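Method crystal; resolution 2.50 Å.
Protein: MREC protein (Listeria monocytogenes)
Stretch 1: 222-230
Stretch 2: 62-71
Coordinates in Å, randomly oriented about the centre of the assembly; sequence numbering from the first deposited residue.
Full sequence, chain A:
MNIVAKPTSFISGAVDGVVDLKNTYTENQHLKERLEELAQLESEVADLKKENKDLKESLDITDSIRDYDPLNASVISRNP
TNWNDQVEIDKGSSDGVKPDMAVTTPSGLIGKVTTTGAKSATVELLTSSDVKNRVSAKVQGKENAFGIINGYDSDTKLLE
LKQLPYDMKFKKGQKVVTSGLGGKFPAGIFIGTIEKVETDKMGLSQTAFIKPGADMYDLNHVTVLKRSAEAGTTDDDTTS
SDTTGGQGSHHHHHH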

# COMPACT_ATOMS: atom_id res chain seq x y z
N VAL A 222 -57.08 -10.63 -56.66
CA VAL A 222 -57.10 -10.48 -55.22
C VAL A 222 -56.08 -11.36 -54.50
O VAL A 222 -55.58 -12.34 -55.06
CB VAL A 222 -58.54 -10.83 -54.77
CG1 VAL A 222 -58.54 -11.80 -53.62
CG2 VAL A 222 -59.27 -9.57 -54.45
N THR A 223 -55.77 -11.02 -53.25
CA THR A 223 -54.79 -11.80 -52.49
C THR A 223 -55.22 -12.23 -51.08
O THR A 223 -55.59 -11.40 -50.23
CB THR A 223 -53.45 -11.05 -52.37
OG1 THR A 223 -53.01 -10.69 -53.68
CG2 THR A 223 -52.39 -11.92 -51.74
N VAL A 224 -55.17 -13.53 -50.83
CA VAL A 224 -55.55 -14.08 -49.53
C VAL A 224 -54.30 -14.23 -48.66
O VAL A 224 -53.33 -14.88 -49.04
CB VAL A 224 -56.23 -15.46 -49.69
CG1 VAL A 224 -56.67 -15.99 -48.34
CG2 VAL A 224 -57.42 -15.35 -50.59
N LEU A 225 -54.33 -13.63 -47.47
CA LEU A 225 -53.21 -13.67 -46.54
C LEU A 225 -53.34 -14.67 -45.40
O LEU A 225 -54.28 -14.61 -44.62
CB LEU A 225 -52.99 -12.28 -45.92
CG LEU A 225 -53.04 -11.10 -46.88
CD1 LEU A 225 -52.77 -9.81 -46.12
CD2 LEU A 225 -52.03 -11.30 -48.00
N LYS A 226 -52.38 -15.59 -45.30
CA LYS A 226 -52.38 -16.54 -44.19
C LYS A 226 -51.62 -15.78 -43.10
O LYS A 226 -50.54 -15.26 -43.35
CB LYS A 226 -51.62 -17.81 -44.58
CG LYS A 226 -51.37 -18.77 -43.43
CD LYS A 226 -50.46 -19.91 -43.85
CE LYS A 226 -50.14 -20.85 -42.68
NZ LYS A 226 -49.23 -21.97 -43.08
N ARG A 227 -52.18 -15.70 -41.90
CA ARG A 227 -51.50 -14.98 -40.81
C ARG A 227 -50.45 -15.89 -40.19
O ARG A 227 -50.72 -17.06 -39.92
CB ARG A 227 -52.51 -14.54 -39.75
CG ARG A 227 -51.92 -14.22 -38.40
CD ARG A 227 -52.99 -13.66 -37.49
NE ARG A 227 -52.64 -13.77 -36.08
CZ ARG A 227 -52.96 -12.87 -35.16
NH1 ARG A 227 -52.62 -13.04 -33.90
NH2 ARG A 227 -53.62 -11.77 -35.52
N SER A 228 -49.24 -15.36 -39.98
CA SER A 228 -48.16 -16.17 -39.39
C SER A 228 -48.27 -16.23 -37.88
O SER A 228 -48.12 -17.29 -37.29
CB SER A 228 -46.79 -15.60 -39.76
OG SER A 228 -46.58 -15.65 -41.15
N ALA A 229 -48.51 -15.09 -37.27
CA ALA A 229 -48.61 -15.04 -35.83
C ALA A 229 -49.64 -16.03 -35.31
O ALA A 229 -50.65 -16.31 -35.96
CB ALA A 229 -48.99 -13.64 -35.39
N GLU A 230 -49.35 -16.58 -34.13
CA GLU A 230 -50.23 -17.52 -33.47
C GLU A 230 -51.63 -16.91 -33.40
O GLU A 230 -51.77 -15.69 -33.28
CB GLU A 230 -49.71 -17.78 -32.05
CG GLU A 230 -50.58 -18.67 -31.20
CD GLU A 230 -50.50 -20.12 -31.60
OE1 GLU A 230 -51.05 -20.97 -30.86
OE2 GLU A 230 -49.90 -20.43 -32.66
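Stretch 2, residues 62-71: TDSIRDYDPL

Stretch 2 lies along stretch 1 as an antiparallel β-strand neighbour, extended beyond the paired strands by a turn that packs against the Ser228–Ala229 loop. The assignment rests first on direction: the axes of strands 222–227 and 68–71 approach to 4.5 Å, and their N-to-C directions differ by 155°. Register follows from the CA–CA separations, which are 5.1 Å for Val224–Leu71, 4.5 Å for Leu225–Pro70, 5.1 Å for Lys226–Asp69 and 4.8 Å for Arg227–Tyr68.

The wider pairs are the hydrogen-bonded ones. Val224 N donates to Leu71 O at 2.8 Å and Leu71 N to Val224 O at 2.8 Å; Lys226 N donates to Asp69 O at 2.9 Å, with an angle of 172°, and Asp69 N to Lys226 O at 3.1 Å. Pro70, which has no amide hydrogen, falls at a non-hydrogen-bonded pair, so its ring costs the ladder no bond; its CA instead approaches Val224 O at 3.4 Å in a CA-H...O contact.

Side chains alternate accordingly. Leu225, Arg227, Tyr68 and Pro70 share one face, where Leu225 CD2 lies 3.7 Å from Tyr68 CE2 and 3.9 Å from Pro70 CB. Val224, Lys226, Asp69 and Leu71 occupy the other. There Lys226 NZ and Asp69 OD1 are 4.3 Å apart, beyond a salt bridge.

Before its strand, stretch 2 forms a type I turn from Ser64 to Asp67, with phi/psi of -61/-18° at Ile65 and -100/-8° at Arg66. Asp67 O accepts from Ser228 N at 3.2 Å, carrying backbone bonding past the last bridge. Ala229 CB then meets Ser64 O at 3.7 Å, while Ile65 CD1 covers one face of the Arg227 guanidinium, 3.9 Å from Arg227 NH2. Together the stretches bury 666 Å², both sides summed.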

# COMPACT_ATOMS: atom_id res chain seq x y z
N THR A 62 -39.82 -14.70 -33.63
CA THR A 62 -40.29 -15.41 -34.80
C THR A 62 -41.78 -15.17 -34.98
O THR A 62 -42.49 -14.89 -34.01
CB THR A 62 -40.06 -16.92 -34.64
OG1 THR A 62 -40.74 -17.37 -33.46
CG2 THR A 62 -38.59 -17.22 -34.53
N ASP A 63 -42.24 -15.27 -36.22
CA ASP A 63 -43.65 -15.10 -36.53
C ASP A 63 -44.26 -13.92 -35.80
O ASP A 63 -45.20 -14.09 -35.01
CB ASP A 63 -44.42 -16.37 -36.18
CG ASP A 63 -43.93 -17.58 -36.96
OD1 ASP A 63 -43.88 -17.51 -38.21
OD2 ASP A 63 -43.60 -18.61 -36.32
N SER A 64 -43.73 -12.73 -36.07
CA SER A 64 -44.23 -11.52 -35.44
C SER A 64 -45.65 -11.26 -35.95
O SER A 64 -46.13 -11.91 -36.89
CB SER A 64 -43.34 -10.33 -35.77
OG SER A 64 -43.63 -9.84 -37.06
N ILE A 65 -46.30 -10.29 -35.34
CA ILE A 65 -47.65 -9.92 -35.68
C ILE A 65 -47.85 -9.46 -37.13
O ILE A 65 -48.97 -9.47 -37.62
CB ILE A 65 -48.15 -8.84 -34.71
CG1 ILE A 65 -49.52 -9.21 -34.15
CG2 ILE A 65 -48.16 -7.48 -35.39
CD1 ILE A 65 -50.59 -9.36 -35.17
N ARG A 66 -46.79 -9.06 -37.83
CA ARG A 66 -46.98 -8.60 -39.21
C ARG A 66 -46.68 -9.58 -40.33
O ARG A 66 -46.96 -9.30 -41.49
CB ARG A 66 -46.16 -7.34 -39.47
CG ARG A 66 -45.68 -6.64 -38.24
CD ARG A 66 -44.92 -5.39 -38.60
NE ARG A 66 -45.76 -4.45 -39.33
CZ ARG A 66 -45.55 -4.10 -40.60
NH1 ARG A 66 -46.37 -3.23 -41.19
NH2 ARG A 66 -44.52 -4.63 -41.26
N ASP A 67 -46.12 -10.74 -40.01
CA ASP A 67 -45.77 -11.71 -41.04
C ASP A 67 -46.95 -12.47 -41.64
O ASP A 67 -47.97 -12.66 -40.99
CB ASP A 67 -44.73 -12.70 -40.49
CG ASP A 67 -43.44 -12.01 -40.08
OD1 ASP A 67 -43.02 -11.09 -40.81
OD2 ASP A 67 -42.84 -12.39 -39.04
N TYR A 68 -46.80 -12.89 -42.90
CA TYR A 68 -47.86 -13.64 -43.57
C TYR A 68 -47.44 -14.26 -44.91
O TYR A 68 -46.50 -13.81 -45.54
CB TYR A 68 -49.07 -12.73 -43.80
CG TYR A 68 -48.81 -11.60 -44.76
CD1 TYR A 68 -48.60 -10.31 -44.31
CD2 TYR A 68 -48.73 -11.84 -46.14
CE1 TYR A 68 -48.32 -9.28 -45.19
CE2 TYR A 68 -48.45 -10.82 -47.03
CZ TYR A 68 -48.24 -9.54 -46.55
OH TYR A 68 -47.91 -8.53 -47.43
N ASP A 69 -48.16 -15.30 -45.32
CA ASP A 69 -47.94 -15.99 -46.60
C ASP A 69 -49.11 -15.61 -47.49
O ASP A 69 -50.25 -15.93 -47.17
CB ASP A 69 -47.96 -17.50 -46.42
CG ASP A 69 -46.74 -18.02 -45.72
OD1 ASP A 69 -46.75 -19.21 -45.30
OD2 ASP A 69 -45.76 -17.26 -45.61
N PRO A 70 -48.85 -14.94 -48.61
CA PRO A 70 -49.94 -14.55 -49.52
C PRO A 70 -50.26 -15.60 -50.58
O PRO A 70 -49.43 -16.45 -50.91
CB PRO A 70 -49.42 -13.26 -50.13
CG PRO A 70 -47.96 -13.56 -50.28
CD PRO A 70 -47.61 -14.21 -48.96
N LEU A 71 -51.49 -15.54 -51.11
CA LEU A 71 -51.92 -16.45 -52.17
C LEU A 71 -52.75 -15.61 -53.13
O LEU A 71 -53.68 -14.92 -52.72
CB LEU A 71 -52.77 -17.59 -51.64
CG LEU A 71 -52.75 -18.85 -52.51
CD1 LEU A 71 -53.85 -19.80 -52.05
CD2 LEU A 71 -52.96 -18.51 -53.97